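Local coordinates for protein BIFUNCTIONAL PROTEIN Proline utilization A (PutA) (Corynebacterium freiburgense, PDB 5UX5) that catalyses, as a bifunctional flavoenzyme, the two-step oxidation of proline to glutamate, through FAD-dependent proline dehydrogenase and NAD-dependent aldehyde dehydrogenase activities, at residues A[978-983]-A[1023-1028]; A[988-993]-A[1015-1020]. All coordinates share one frame; numbering follows the deposited sequence.

Contact 1: residues A[978-983]-A[1023-1028]; sequences YVVGDD and PVPTTI
V980 makes its closest contacts with the other segment through CG1, which faces I1028, P1025 and V1024 together. The shortest approach is end to end, V980 CG1 to I1028 CD1 at 4.0 Å; the ring of P1025 offers its CD to V980 CG1 at 4.1 Å, and V1024 CG1 lies a little farther off, 4.4 Å from V980 CG1. No hydrogen bond crosses between 978-983 and 1023-1028, so the contact is purely apolar, burying 114 Å² in total. The torsion explains why CG1 leads: V980 CG1 stands anti to the backbone N (chi1 180°) and extends from a CB already directed at 1023-1028. V980 CG2 lies between I1016 and I1028, 4.2 Å from I1028 CD1. On the facing side, I1028 comes from the first turn of helix 1026-1035. P1025 occupies the N-cap position of that helix, and I1028 N bonds to P1025 O at 3.0 Å, which ties together two of the residues that V980 touches. In the surroundings, V980 also packs on L1004, and P1025 on T1006. V1024 and I1028 both reach V1039 of strand 1038-1040, while I1028 also rests on I1016 of strand 1015-1018. The start of helix 1026-1035 therefore lies over one face of the neighbouring strands 965-980, 1015-1018 and 1038-1040, with V980 at the end of the first of these.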
ATOM      1  N   TYR A 978     -16.646 -17.377 -29.186  1.00 34.51           N
ATOM      2  CA  TYR A 978     -16.975 -18.560 -29.965  1.00 36.68           C
ATOM      3  C   TYR A 978     -18.381 -19.039 -29.627  1.00 40.66           C
ATOM      4  O   TYR A 978     -18.805 -18.996 -28.465  1.00 45.77           O
ATOM      5  CB  TYR A 978     -15.950 -19.674 -29.712  1.00 30.73           C
ATOM      6  CG  TYR A 978     -14.616 -19.385 -30.368  1.00 32.01           C
ATOM      7  CD1 TYR A 978     -14.401 -19.711 -31.705  1.00 32.95           C
ATOM      8  CD2 TYR A 978     -13.569 -18.790 -29.656  1.00 31.57           C
ATOM      9  CE1 TYR A 978     -13.205 -19.447 -32.325  1.00 34.64           C
ATOM     10  CE2 TYR A 978     -12.335 -18.521 -30.273  1.00 33.17           C
ATOM     11  CZ  TYR A 978     -12.160 -18.856 -31.612  1.00 42.12           C
ATOM     12  OH  TYR A 978     -10.957 -18.611 -32.254  1.00 43.39           O
ATOM     13  N   VAL A 979     -19.108 -19.488 -30.647  1.00 35.64           N
ATOM     14  CA  VAL A 979     -20.509 -19.872 -30.500  1.00 41.52           C
ATOM     15  C   VAL A 979     -20.675 -21.312 -30.965  1.00 45.58           C
ATOM     16  O   VAL A 979     -20.246 -21.664 -32.070  1.00 44.96           O
ATOM     17  CB  VAL A 979     -21.439 -18.929 -31.288  1.00 35.12           C
ATOM     18  CG1 VAL A 979     -22.896 -19.276 -31.038  1.00 30.05           C
ATOM     19  CG2 VAL A 979     -21.151 -17.491 -30.940  1.00 30.13           C
ATOM     20  N   VAL A 980     -21.307 -22.136 -30.134  1.00 38.33           N
ATOM     21  CA  VAL A 980     -21.542 -23.539 -30.448  1.00 36.19           C
ATOM     22  C   VAL A 980     -23.036 -23.819 -30.490  1.00 37.14           C
ATOM     23  O   VAL A 980     -23.766 -23.471 -29.552  1.00 38.83           O
ATOM     24  CB  VAL A 980     -20.870 -24.463 -29.429  1.00 35.96           C
ATOM     25  CG1 VAL A 980     -21.161 -25.894 -29.811  1.00 32.35           C
ATOM     26  CG2 VAL A 980     -19.414 -24.228 -29.455  1.00 46.02           C
ATOM     27  N   GLY A 981     -23.496 -24.412 -31.584  1.00 37.03           N
ATOM     28  CA  GLY A 981     -24.895 -24.758 -31.732  1.00 31.08           C
ATOM     29  C   GLY A 981     -25.542 -23.946 -32.828  1.00 35.00           C
ATOM     30  O   GLY A 981     -24.976 -22.984 -33.349  1.00 41.35           O
ATOM     31  N   ASP A 982     -26.769 -24.338 -33.166  1.00 45.14           N
ATOM     32  CA  ASP A 982     -27.511 -23.674 -34.239  1.00 54.35           C
ATOM     33  C   ASP A 982     -28.881 -23.267 -33.734  1.00 46.67           C
ATOM     34  O   ASP A 982     -29.693 -24.119 -33.353  1.00 48.57           O
ATOM     35  CB  ASP A 982     -27.623 -24.554 -35.489  1.00 61.14           C
ATOM     36  CG  ASP A 982     -26.263 -24.786 -36.163  1.00 74.43           C
ATOM     37  OD1 ASP A 982     -25.468 -23.821 -36.332  1.00 68.81           O
ATOM     38  OD2 ASP A 982     -25.980 -25.953 -36.508  1.00 85.54           O
ATOM     39  N   ASP A 983     -29.120 -21.960 -33.715  1.00 39.14           N
ATOM     40  CA  ASP A 983     -30.399 -21.389 -33.333  1.00 35.24           C
ATOM     41  C   ASP A 983     -30.398 -19.933 -33.752  1.00 43.21           C
ATOM     42  O   ASP A 983     -29.738 -19.109 -33.113  1.00 51.61           O
ATOM     43  CB  ASP A 983     -30.642 -21.539 -31.840  1.00 40.91           C
ATOM     44  CG  ASP A 983     -32.007 -21.053 -31.429  1.00 47.11           C
ATOM     45  OD1 ASP A 983     -32.345 -19.880 -31.698  1.00 51.20           O
ATOM     46  OD2 ASP A 983     -32.752 -21.850 -30.842  1.00 52.83           O
ATOM     47  N   PRO A1023     -27.039 -30.684 -26.626  1.00 38.99           N
ATOM     48  CA  PRO A1023     -25.924 -30.600 -25.677  1.00 40.09           C
ATOM     49  C   PRO A1023     -24.704 -30.035 -26.384  1.00 45.17           C
ATOM     50  O   PRO A1023     -24.613 -30.028 -27.615  1.00 52.22           O
ATOM     51  CB  PRO A1023     -25.703 -32.051 -25.237  1.00 32.13           C
ATOM     52  CG  PRO A1023     -27.016 -32.754 -25.565  1.00 35.31           C
ATOM     53  CD  PRO A1023     -27.561 -32.052 -26.769  1.00 31.55           C
ATOM     54  N   VAL A1024     -23.792 -29.481 -25.605  1.00 43.27           N
ATOM     55  CA  VAL A1024     -22.491 -29.184 -26.206  1.00 33.85           C
ATOM     56  C   VAL A1024     -21.771 -30.499 -26.453  1.00 33.57           C
ATOM     57  O   VAL A1024     -21.804 -31.395 -25.584  1.00 36.87           O
ATOM     58  CB  VAL A1024     -21.679 -28.259 -25.297  1.00 33.42           C
ATOM     59  CG1 VAL A1024     -20.358 -27.907 -25.931  1.00 29.14           C
ATOM     60  CG2 VAL A1024     -22.466 -27.012 -24.974  1.00 27.81           C
ATOM     61  N   PRO A1025     -21.151 -30.692 -27.603  1.00 35.53           N
ATOM     62  CA  PRO A1025     -20.378 -31.927 -27.808  1.00 32.97           C
ATOM     63  C   PRO A1025     -19.258 -32.046 -26.776  1.00 41.99           C
ATOM     64  O   PRO A1025     -18.563 -31.073 -26.478  1.00 45.37           O
ATOM     65  CB  PRO A1025     -19.832 -31.768 -29.227  1.00 36.28           C
ATOM     66  CG  PRO A1025     -20.771 -30.768 -29.891  1.00 32.70           C
ATOM     67  CD  PRO A1025     -21.234 -29.845 -28.804  1.00 31.44           C
ATOM     68  N   THR A1026     -19.099 -33.259 -26.229  1.00 44.28           N
ATOM     69  CA  THR A1026     -18.182 -33.494 -25.112  1.00 38.63           C
ATOM     70  C   THR A1026     -16.756 -33.070 -25.454  1.00 48.12           C
ATOM     71  O   THR A1026     -16.026 -32.532 -24.608  1.00 49.88           O
ATOM     72  CB  THR A1026     -18.215 -34.981 -24.726  1.00 36.41           C
ATOM     73  OG1 THR A1026     -19.403 -35.264 -23.983  1.00 35.55           O
ATOM     74  CG2 THR A1026     -17.022 -35.351 -23.815  1.00 45.83           C
ATOM     75  N   THR A1027     -16.342 -33.299 -26.696  1.00 41.48           N
ATOM     76  CA  THR A1027     -14.970 -33.002 -27.065  1.00 39.42           C
ATOM     77  C   THR A1027     -14.640 -31.532 -26.862  1.00 39.71           C
ATOM     78  O   THR A1027     -13.505 -31.199 -26.520  1.00 45.71           O
ATOM     79  CB  THR A1027     -14.728 -33.448 -28.511  1.00 39.71           C
ATOM     80  OG1 THR A1027     -15.021 -34.847 -28.610  1.00 41.01           O
ATOM     81  CG2 THR A1027     -13.288 -33.210 -28.944  1.00 42.71           C
ATOM     82  N   ILE A1028     -15.610 -30.639 -27.036  1.00 35.01           N
ATOM     83  CA  ILE A1028     -15.335 -29.227 -26.806  1.00 37.56           C
ATOM     84  C   ILE A1028     -15.063 -28.966 -25.339  1.00 37.75           C
ATOM     85  O   ILE A1028     -14.134 -28.224 -25.001  1.00 39.39           O
ATOM     86  CB  ILE A1028     -16.481 -28.350 -27.322  1.00 43.52           C
ATOM     87  CG1 ILE A1028     -16.577 -28.472 -28.839  1.00 41.59           C
ATOM     88  CG2 ILE A1028     -16.259 -26.902 -26.902  1.00 40.99           C
ATOM     89  CD1 ILE A1028     -17.936 -28.195 -29.340  1.00 37.44           C
TER

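Contact 2: residues A[988-993]-A[1015-1020]; sequences NRLKLA and RIRAIG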
ATOM      1  N   ASN A 988     -28.994 -14.294 -33.063  1.00 51.67           N
ATOM      2  CA  ASN A 988     -29.255 -12.866 -33.244  1.00 52.14           C
ATOM      3  C   ASN A 988     -29.158 -12.118 -31.917  1.00 45.19           C
ATOM      4  O   ASN A 988     -28.671 -10.979 -31.863  1.00 41.60           O
ATOM      5  CB  ASN A 988     -30.625 -12.655 -33.888  1.00 55.61           C
ATOM      6  CG  ASN A 988     -30.639 -13.004 -35.373  1.00 56.87           C
ATOM      7  OD1 ASN A 988     -29.594 -13.114 -36.017  1.00 51.45           O
ATOM      8  ND2 ASN A 988     -31.837 -13.170 -35.921  1.00 66.17           N
ATOM      9  N   ARG A 989     -29.615 -12.747 -30.834  1.00 33.80           N
ATOM     10  CA  ARG A 989     -29.441 -12.134 -29.527  1.00 39.57           C
ATOM     11  C   ARG A 989     -27.966 -11.884 -29.241  1.00 38.83           C
ATOM     12  O   ARG A 989     -27.623 -10.890 -28.596  1.00 38.77           O
ATOM     13  CB  ARG A 989     -30.047 -13.013 -28.430  1.00 36.14           C
ATOM     14  CG  ARG A 989     -30.222 -12.266 -27.132  1.00 30.37           C
ATOM     15  CD  ARG A 989     -28.952 -12.269 -26.248  1.00 27.09           C
ATOM     16  NE  ARG A 989     -29.144 -11.428 -25.074  1.00 26.55           N
ATOM     17  CZ  ARG A 989     -28.874 -10.130 -25.047  1.00 26.74           C
ATOM     18  NH1 ARG A 989     -28.378  -9.521 -26.105  1.00 27.46           N
ATOM     19  NH2 ARG A 989     -29.114  -9.441 -23.963  1.00 28.89           N
ATOM     20  N   LEU A 990     -27.086 -12.812 -29.655  1.00 36.09           N
ATOM     21  CA  LEU A 990     -25.650 -12.592 -29.514  1.00 32.88           C
ATOM     22  C   LEU A 990     -25.125 -11.538 -30.493  1.00 35.78           C
ATOM     23  O   LEU A 990     -24.141 -10.859 -30.195  1.00 45.57           O
ATOM     24  CB  LEU A 990     -24.882 -13.911 -29.676  1.00 31.99           C
ATOM     25  CG  LEU A 990     -25.105 -15.099 -28.712  1.00 28.09           C
ATOM     26  CD1 LEU A 990     -24.063 -16.136 -28.905  1.00 28.21           C
ATOM     27  CD2 LEU A 990     -25.137 -14.687 -27.272  1.00 27.08           C
ATOM     28  N   LYS A 991     -25.754 -11.368 -31.657  1.00 44.49           N
ATOM     29  CA  LYS A 991     -25.293 -10.322 -32.573  1.00 48.21           C
ATOM     30  C   LYS A 991     -25.619  -8.935 -32.012  1.00 49.85           C
ATOM     31  O   LYS A 991     -24.822  -8.001 -32.149  1.00 48.47           O
ATOM     32  CB  LYS A 991     -25.893 -10.541 -33.974  1.00 33.43           C
ATOM     33  N   LEU A 992     -26.790  -8.796 -31.375  1.00 45.08           N
ATOM     34  CA  LEU A 992     -27.146  -7.586 -30.635  1.00 36.40           C
ATOM     35  C   LEU A 992     -26.087  -7.218 -29.604  1.00 31.79           C
ATOM     36  O   LEU A 992     -25.697  -6.053 -29.490  1.00 37.21           O
ATOM     37  CB  LEU A 992     -28.497  -7.766 -29.938  1.00 35.10           C
ATOM     38  CG  LEU A 992     -29.788  -7.419 -30.671  1.00 35.78           C
ATOM     39  CD1 LEU A 992     -30.983  -7.839 -29.818  1.00 31.34           C
ATOM     40  CD2 LEU A 992     -29.792  -5.926 -30.909  1.00 32.72           C
ATOM     41  N   ALA A 993     -25.706  -8.178 -28.763  1.00 30.64           N
ATOM     42  CA  ALA A 993     -24.646  -7.952 -27.782  1.00 31.70           C
ATOM     43  C   ALA A 993     -23.330  -7.590 -28.459  1.00 36.57           C
ATOM     44  O   ALA A 993     -22.619  -6.689 -28.002  1.00 47.06           O
ATOM     45  CB  ALA A 993     -24.459  -9.185 -26.910  1.00 27.57           C
ATOM     46  N   ARG A1015     -13.620 -18.012 -24.672  1.00 27.34           N
ATOM     47  CA  ARG A1015     -14.966 -18.142 -24.140  1.00 26.59           C
ATOM     48  C   ARG A1015     -15.844 -18.709 -25.247  1.00 34.57           C
ATOM     49  O   ARG A1015     -15.800 -18.223 -26.382  1.00 35.13           O
ATOM     50  CB  ARG A1015     -15.510 -16.786 -23.660  1.00 30.30           C
ATOM     51  CG  ARG A1015     -14.960 -16.222 -22.357  1.00 25.16           C
ATOM     52  CD  ARG A1015     -15.580 -14.881 -22.060  1.00 24.66           C
ATOM     53  NE  ARG A1015     -14.984 -14.198 -20.916  1.00 34.04           N
ATOM     54  CZ  ARG A1015     -15.293 -12.954 -20.544  1.00 32.34           C
ATOM     55  NH1 ARG A1015     -16.175 -12.244 -21.230  1.00 30.09           N
ATOM     56  NH2 ARG A1015     -14.715 -12.402 -19.490  1.00 23.20           N
ATOM     57  N   ILE A1016     -16.618 -19.745 -24.935  1.00 32.73           N
ATOM     58  CA  ILE A1016     -17.433 -20.439 -25.925  1.00 33.11           C
ATOM     59  C   ILE A1016     -18.871 -20.383 -25.449  1.00 35.12           C
ATOM     60  O   ILE A1016     -19.182 -20.896 -24.366  1.00 34.76           O
ATOM     61  CB  ILE A1016     -16.973 -21.888 -26.132  1.00 30.38           C
ATOM     62  CG1 ILE A1016     -15.526 -21.920 -26.590  1.00 31.70           C
ATOM     63  CG2 ILE A1016     -17.776 -22.541 -27.145  1.00 28.77           C
ATOM     64  CD1 ILE A1016     -14.807 -23.168 -26.141  1.00 34.68           C
ATOM     65  N   ARG A1017     -19.733 -19.705 -26.225  1.00 31.32           N
ATOM     66  CA  ARG A1017     -21.150 -19.574 -25.882  1.00 36.02           C
ATOM     67  C   ARG A1017     -21.952 -20.691 -26.543  1.00 35.02           C
ATOM     68  O   ARG A1017     -21.825 -20.928 -27.750  1.00 42.46           O
ATOM     69  CB  ARG A1017     -21.703 -18.216 -26.312  1.00 41.17           C
ATOM     70  CG  ARG A1017     -23.057 -17.865 -25.705  1.00 42.06           C
ATOM     71  CD  ARG A1017     -22.932 -17.680 -24.205  1.00 35.60           C
ATOM     72  NE  ARG A1017     -24.159 -17.198 -23.559  1.00 30.78           N
ATOM     73  CZ  ARG A1017     -25.080 -17.974 -22.992  1.00 27.94           C
ATOM     74  NH1 ARG A1017     -24.955 -19.293 -22.981  1.00 24.69           N
ATOM     75  NH2 ARG A1017     -26.143 -17.421 -22.427  1.00 29.87           N
ATOM     76  N   ALA A1018     -22.783 -21.366 -25.749  1.00 30.12           N
ATOM     77  CA  ALA A1018     -23.637 -22.443 -26.228  1.00 27.02           C
ATOM     78  C   ALA A1018     -25.003 -21.884 -26.589  1.00 35.01           C
ATOM     79  O   ALA A1018     -25.637 -21.190 -25.779  1.00 34.63           O
ATOM     80  CB  ALA A1018     -23.803 -23.529 -25.173  1.00 26.65           C
ATOM     81  N   ILE A1019     -25.453 -22.169 -27.811  1.00 38.41           N
ATOM     82  CA  ILE A1019     -26.798 -21.801 -28.218  1.00 35.09           C
ATOM     83  C   ILE A1019     -27.527 -23.041 -28.715  1.00 36.75           C
ATOM     84  O   ILE A1019     -26.922 -23.962 -29.275  1.00 41.71           O
ATOM     85  CB  ILE A1019     -26.785 -20.685 -29.292  1.00 36.82           C
ATOM     86  CG1 ILE A1019     -26.227 -21.180 -30.631  1.00 34.98           C
ATOM     87  CG2 ILE A1019     -26.003 -19.478 -28.800  1.00 28.14           C
ATOM     88  CD1 ILE A1019     -26.438 -20.195 -31.739  1.00 30.67           C
ATOM     89  N   GLY A1020     -28.844 -23.061 -28.518  1.00 39.36           N
ATOM     90  CA  GLY A1020     -29.663 -24.139 -29.035  1.00 37.06           C
ATOM     91  C   GLY A1020     -30.018 -25.163 -27.972  1.00 45.06           C
ATOM     92  O   GLY A1020     -29.677 -25.037 -26.790  1.00 56.96           O
TER
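L990 approaches the flat guanidinium of R1017 from one side of its plane, but displaced past the NE end, so that L990 CD2 stays a loose 4.6 Å from R1017 NE; the firm contact is on the aliphatic base of the arginine. At the guanidinium's edge the N-H groups have other partners, NH2 the carboxylate of E1051 in a salt bridge and P1043 O, NH1 the carbonyls of I1040 and G1042. This is helix-on-sheet packing in a domain whose parallel strands and flanking helices are consistent with a Rossmann-like fold: helix 984-997 lies against strand 1015-1018. The leucine's fork lies obliquely across the arginine stem, with L990 CD1 3.8 Å from R1017 CG and L990 CD2 4.1 Å from the same R1017 CG. R1017 CG is anti to the backbone N (chi1 -166°), and a bend at chi2 (66°) carries the chain on toward E1051, so one side chain serves both an apolar and a polar environment. V979 of strand 965-980 touches L990 and I1019 alike. All three residues that meet here are buried, and no hydrogen bond joins the segments. I1019, just past the strand, completes the contact: its branch methyl CG2 reaches L990 CD1 at 3.9 Å.

In the fold
Following the chain, strand 965-980 ends in the first segment of contact 1, and helix 984-997 supplies 988-993 of contact 2. Strand 1015-1018 then closes the inner loop, contact 2, across 21 intervening residues; the turn into helix 1026-1035 closes the outer one, contact 1, across 39. The loops thus nest without crossing. The centres of the two contacts are 11 Å apart, and strands 965-980 and 1015-1018, parallel neighbours, join them: V980 N to R1017 O (2.7 Å) is a probable hydrogen bond. Alternation along these strands sends V980 and R1017 to opposite faces, so the two contacts place helices 1026-1035 and 984-997 against opposite faces.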